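Local coordinates for protein Two-component system sensor histidine kinase (Bacteroides thetaiotaomicron, PDB 3OTT) that probably senses saccharides through this extracellular beta-propeller and beta-sandwich region and relays the signal, as a histidine kinase and DNA-binding regulator, to transcription, at residues 639-644 against 663-668; 674-679 against 722-727. One frame throughout, in Å; residues are numbered along the deposited sequence.

Contact 1: 639-644 against 663-668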
# COMPACT_ATOMS: atom_id res chain seq x y z
N THR B 639 4.43 -31.54 -8.06
CA THR B 639 4.58 -30.96 -9.39
C THR B 639 4.43 -32.00 -10.48
O THR B 639 4.41 -31.66 -11.69
CB THR B 639 5.95 -30.20 -9.53
OG1 THR B 639 7.02 -31.07 -9.17
CG2 THR B 639 6.04 -29.06 -8.51
N ALA B 640 4.33 -33.27 -10.08
CA ALA B 640 4.07 -34.34 -11.07
C ALA B 640 3.48 -35.61 -10.47
O ALA B 640 3.87 -36.06 -9.42
CB ALA B 640 5.34 -34.67 -11.82
N LEU B 641 2.55 -36.22 -11.20
CA LEU B 641 2.02 -37.51 -10.81
C LEU B 641 2.34 -38.53 -11.92
O LEU B 641 2.05 -38.27 -13.08
CB LEU B 641 0.50 -37.41 -10.62
CG LEU B 641 -0.26 -38.73 -10.36
CD1 LEU B 641 0.15 -39.35 -9.04
CD2 LEU B 641 -1.74 -38.49 -10.34
N TYR B 642 2.94 -39.66 -11.56
CA TYR B 642 3.14 -40.78 -12.47
C TYR B 642 2.31 -41.97 -12.04
O TYR B 642 2.18 -42.28 -10.82
CB TYR B 642 4.60 -41.21 -12.48
CG TYR B 642 5.60 -40.18 -12.97
CD1 TYR B 642 5.96 -39.11 -12.15
CD2 TYR B 642 6.22 -40.31 -14.21
CE1 TYR B 642 6.88 -38.15 -12.57
CE2 TYR B 642 7.19 -39.34 -14.66
CZ TYR B 642 7.49 -38.27 -13.80
OH TYR B 642 8.38 -37.29 -14.10
N ILE B 643 1.75 -42.65 -13.04
CA ILE B 643 1.06 -43.91 -12.85
C ILE B 643 1.76 -44.89 -13.78
O ILE B 643 1.98 -44.60 -14.98
CB ILE B 643 -0.42 -43.79 -13.23
CG1 ILE B 643 -1.15 -42.92 -12.21
CG2 ILE B 643 -1.06 -45.21 -13.41
CD1 ILE B 643 -2.37 -42.24 -12.76
N ASN B 644 2.18 -46.04 -13.23
CA ASN B 644 2.97 -47.01 -13.96
C ASN B 644 4.10 -46.33 -14.65
O ASN B 644 4.46 -46.67 -15.78
CB ASN B 644 2.13 -47.78 -14.99
CG ASN B 644 1.00 -48.51 -14.34
OD1 ASN B 644 1.18 -49.15 -13.30
ND2 ASN B 644 -0.19 -48.36 -14.89
N ASN B 663 -6.11 -31.70 -3.08
CA ASN B 663 -5.96 -32.22 -1.73
C ASN B 663 -6.39 -33.71 -1.67
O ASN B 663 -6.11 -34.42 -0.69
CB ASN B 663 -6.87 -31.38 -0.80
CG ASN B 663 -6.54 -29.83 -0.83
OD1 ASN B 663 -7.46 -28.98 -0.90
ND2 ASN B 663 -5.25 -29.48 -0.77
N SER B 664 -7.09 -34.18 -2.71
CA SER B 664 -7.75 -35.49 -2.70
C SER B 664 -7.79 -36.07 -4.09
O SER B 664 -8.37 -35.48 -5.02
CB SER B 664 -9.18 -35.39 -2.19
OG SER B 664 -9.21 -35.30 -0.78
N ILE B 665 -7.19 -37.24 -4.23
CA ILE B 665 -7.27 -37.96 -5.48
C ILE B 665 -7.99 -39.33 -5.36
O ILE B 665 -7.83 -40.05 -4.35
CB ILE B 665 -5.87 -38.06 -6.13
CG1 ILE B 665 -6.00 -38.37 -7.60
CG2 ILE B 665 -4.92 -39.00 -5.43
CD1 ILE B 665 -4.70 -38.18 -8.34
N LYS B 666 -8.79 -39.63 -6.38
CA LYS B 666 -9.50 -40.91 -6.53
C LYS B 666 -8.97 -41.70 -7.71
O LYS B 666 -9.07 -41.22 -8.82
CB LYS B 666 -11.01 -40.66 -6.71
CG LYS B 666 -11.80 -40.70 -5.41
CD LYS B 666 -13.30 -40.89 -5.67
CE LYS B 666 -14.08 -39.74 -4.94
NZ LYS B 666 -15.57 -39.63 -5.20
N LEU B 667 -8.41 -42.89 -7.48
CA LEU B 667 -7.79 -43.71 -8.52
C LEU B 667 -8.45 -45.09 -8.65
O LEU B 667 -8.98 -45.65 -7.67
CB LEU B 667 -6.30 -43.90 -8.25
CG LEU B 667 -5.46 -42.59 -8.23
CD1 LEU B 667 -4.09 -42.83 -7.73
CD2 LEU B 667 -5.38 -41.92 -9.58
N LYS B 668 -8.39 -45.65 -9.86
CA LYS B 668 -8.82 -47.01 -10.05
C LYS B 668 -7.87 -48.05 -9.41
O LYS B 668 -6.69 -47.75 -9.09
CB LYS B 668 -9.04 -47.28 -11.54
CG LYS B 668 -10.18 -46.44 -12.14
CD LYS B 668 -10.18 -46.54 -13.65
CE LYS B 668 -11.12 -45.53 -14.28
NZ LYS B 668 -10.47 -44.78 -15.45

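Contact 2: 674-679 against 722-727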
# COMPACT_ATOMS: atom_id res chain seq x y z
N LEU B 674 2.40 -45.74 -8.18
CA LEU B 674 2.36 -44.28 -8.16
C LEU B 674 3.70 -43.62 -7.84
O LEU B 674 4.48 -44.12 -7.00
CB LEU B 674 1.35 -43.82 -7.11
CG LEU B 674 -0.04 -44.43 -7.15
CD1 LEU B 674 -0.83 -43.75 -6.10
CD2 LEU B 674 -0.71 -44.26 -8.55
N SER B 675 4.00 -42.53 -8.56
CA SER B 675 5.13 -41.67 -8.19
C SER B 675 4.70 -40.23 -8.15
O SER B 675 3.76 -39.85 -8.80
CB SER B 675 6.33 -41.81 -9.11
OG SER B 675 6.93 -43.05 -8.93
N PHE B 676 5.41 -39.47 -7.35
CA PHE B 676 5.07 -38.10 -7.01
C PHE B 676 6.42 -37.40 -7.02
O PHE B 676 7.37 -37.90 -6.38
CB PHE B 676 4.49 -38.03 -5.58
CG PHE B 676 3.19 -38.80 -5.41
CD1 PHE B 676 3.20 -40.12 -4.97
CD2 PHE B 676 1.98 -38.22 -5.72
CE1 PHE B 676 1.95 -40.87 -4.82
CE2 PHE B 676 0.77 -38.94 -5.56
CZ PHE B 676 0.79 -40.29 -5.12
N GLU B 677 6.53 -36.28 -7.75
CA GLU B 677 7.65 -35.36 -7.56
C GLU B 677 7.17 -34.21 -6.72
O GLU B 677 6.06 -33.78 -6.84
CB GLU B 677 8.18 -34.83 -8.89
CG GLU B 677 8.88 -35.92 -9.66
CD GLU B 677 9.27 -35.51 -11.05
OE1 GLU B 677 9.07 -34.32 -11.41
OE2 GLU B 677 9.77 -36.39 -11.78
N LEU B 678 8.07 -33.70 -5.90
CA LEU B 678 7.75 -32.66 -4.93
C LEU B 678 8.75 -31.51 -5.13
O LEU B 678 9.88 -31.75 -5.56
CB LEU B 678 7.84 -33.23 -3.49
CG LEU B 678 9.24 -33.60 -2.98
CD1 LEU B 678 9.94 -32.43 -2.26
CD2 LEU B 678 9.17 -34.76 -2.05
N SER B 679 8.38 -30.30 -4.80
CA SER B 679 9.39 -29.23 -4.77
C SER B 679 8.96 -28.10 -3.85
O SER B 679 7.77 -27.81 -3.75
CB SER B 679 9.61 -28.69 -6.20
OG SER B 679 10.37 -27.50 -6.17
N TYR B 722 -5.57 -43.78 1.77
CA TYR B 722 -4.20 -43.45 2.23
C TYR B 722 -4.10 -41.93 2.31
O TYR B 722 -4.98 -41.21 1.79
CB TYR B 722 -3.12 -43.99 1.27
CG TYR B 722 -3.28 -45.45 0.96
CD1 TYR B 722 -3.96 -45.87 -0.20
CD2 TYR B 722 -2.74 -46.41 1.80
CE1 TYR B 722 -4.10 -47.21 -0.48
CE2 TYR B 722 -2.88 -47.77 1.52
CZ TYR B 722 -3.56 -48.14 0.39
OH TYR B 722 -3.69 -49.46 0.14
N GLN B 723 -3.04 -41.45 2.95
CA GLN B 723 -2.77 -40.02 3.04
C GLN B 723 -1.25 -39.89 2.97
O GLN B 723 -0.57 -40.44 3.82
CB GLN B 723 -3.33 -39.43 4.36
CG GLN B 723 -3.06 -37.97 4.55
CD GLN B 723 -3.57 -37.43 5.88
OE1 GLN B 723 -2.97 -37.68 6.93
NE2 GLN B 723 -4.66 -36.66 5.84
N LEU B 724 -0.75 -39.20 1.95
CA LEU B 724 0.66 -38.95 1.82
C LEU B 724 1.03 -37.68 2.59
O LEU B 724 0.48 -36.59 2.34
CB LEU B 724 0.94 -38.67 0.36
CG LEU B 724 2.19 -39.07 -0.36
CD1 LEU B 724 2.47 -38.04 -1.44
CD2 LEU B 724 3.40 -39.44 0.51
N ILE B 725 1.99 -37.79 3.49
CA ILE B 725 2.43 -36.64 4.23
C ILE B 725 3.89 -36.35 3.91
O ILE B 725 4.74 -37.24 4.00
CB ILE B 725 2.20 -36.84 5.74
CG1 ILE B 725 0.71 -37.12 6.01
CG2 ILE B 725 2.72 -35.65 6.56
CD1 ILE B 725 0.42 -37.68 7.47
N ILE B 726 4.17 -35.14 3.45
CA ILE B 726 5.52 -34.79 3.07
C ILE B 726 5.98 -33.61 3.90
O ILE B 726 5.23 -32.68 4.09
CB ILE B 726 5.59 -34.44 1.57
CG1 ILE B 726 5.10 -35.64 0.73
CG2 ILE B 726 7.01 -34.06 1.17
CD1 ILE B 726 4.83 -35.27 -0.73
N SER B 727 7.20 -33.64 4.42
CA SER B 727 7.66 -32.52 5.28
C SER B 727 9.13 -32.26 5.12
O SER B 727 9.90 -33.17 4.90
CB SER B 727 7.29 -32.80 6.77
OG SER B 727 7.58 -31.67 7.58

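Contact 1: 639-644 against 663-668
Leu641 and Ile665 approach from two facing beta sheets and meet tip to tip, Leu641 CD2 lying 3.6 Å from Ile665 CD1. The pair is a compact example of how two sheets are joined across a hydrophobic interior. Both side chains are extended toward the partner strand: in Leu641, CG stands opposite the backbone N (chi1 173°), while the same choice for CG1 of Ile665 (chi1 -161°) carries its terminal methyl into the space between the layers. The CA atoms of Leu641 and Ile665 are 10.7 Å apart, so the methyls at the two chain ends span the gap.

Two residues further along both strands the packing slackens. Ile643 CD1 and Leu667 CD2 come no nearer than 4.4 Å, even though the CA atoms here are somewhat closer together, at 9.9 Å. Within strand 664-667, Ile665 CD1 lies 4.0 Å from Leu667 CD2, making a continuous apolar surface that faces Leu641 and Ile643. The strands run in the same general sense, and the touching residues of both are buried.

The solvent side of strand 664-667 is different in character. Ser664 and Lys666 are exposed, in contrast with Ile665 and Leu667, and Lys668 just beyond the strand forms a salt bridge with Asp655. Strand 637-643 has its own contrasting face, where the hydroxyl of Tyr642 bonds to Glu677 and its ring takes part in a cation-pi contact with Arg711.

Methyl groups alone bridge the two segments here, burying 113 Å² in total. The attraction is therefore dispersive and hydrophobic and depends on shape and burial more than on direction, while the polar groups of these strands find their partners elsewhere, as Tyr642 does at Glu677.

Contact 2: 674-679 against 722-727
Ile726 and Leu678, which bury 44 and 39 Å² respectively, make the closer of the two contacts between these strands. The CG2 branch of Ile726 lies 3.9 Å from Leu678 CD2, and the side chains cross at a slant instead of meeting end on. Leu678 adopts the less common first torsion that puts CG between the backbone N and the carbonyl carbon (chi1 69°), from where CD2 reaches across to Ile726. Leu678 also packs on Phe691 and Leu705, and Ile726 on Leu638, so the pair sits inside a larger apolar cluster.

Leu724 is the third major contributor, and it meets an aromatic ring. Its CD1 methyl stands over the centre of one face of Phe676, 4.1 Å from the ring centroid and 12° off the ring normal, a CH-pi contact. The side chains pass alongside one another, running opposite ways, and the methyl rests on the flat of the ring. Leu724 CD1 also lies 3.7 Å from Ile726 CD1 on its own strand, linking the aromatic half of the contact to the aliphatic half. Phe676 further touches Leu641, Leu742 and Ile744, which draws residues of both layers around it.

The facing strands converge slightly along their length: the CA atoms are 9.9 Å apart at Phe676 and Leu724 but 8.6 Å at Leu678 and Ile726. On strand 674-679, Glu677 directs its CB away from this interior and its carboxylate forms a salt bridge with Arg711.

Large apolar residues at every second position, facing one another from separate sheets, are the hallmark of a beta-sandwich core, here of the C-terminal sandwich, whose strand 722-727 belongs to the Y_Y_Y family of the E-set clan.

Following the chain from its N terminus, the propeller blades come first and both contacts lie in the sandwich after them. Contact 1 closes an 18-residue connection containing strand 646-648; only then does the chain enter 674-679, and contact 2 closes the longer 42-residue excursion to 722-727. The two are thus in series, neither nested nor crossed. Both tie the same pair of sheets: 637-643 and 674-679 are neighbours in one, while 664-667 and 720-728 flank strand 740-746 in the other. Their centres are 10 Å apart, and Leu641 joins them, its CD1 packing 3.6 Å from Phe676 CE2, so the two contacts share one continuous core.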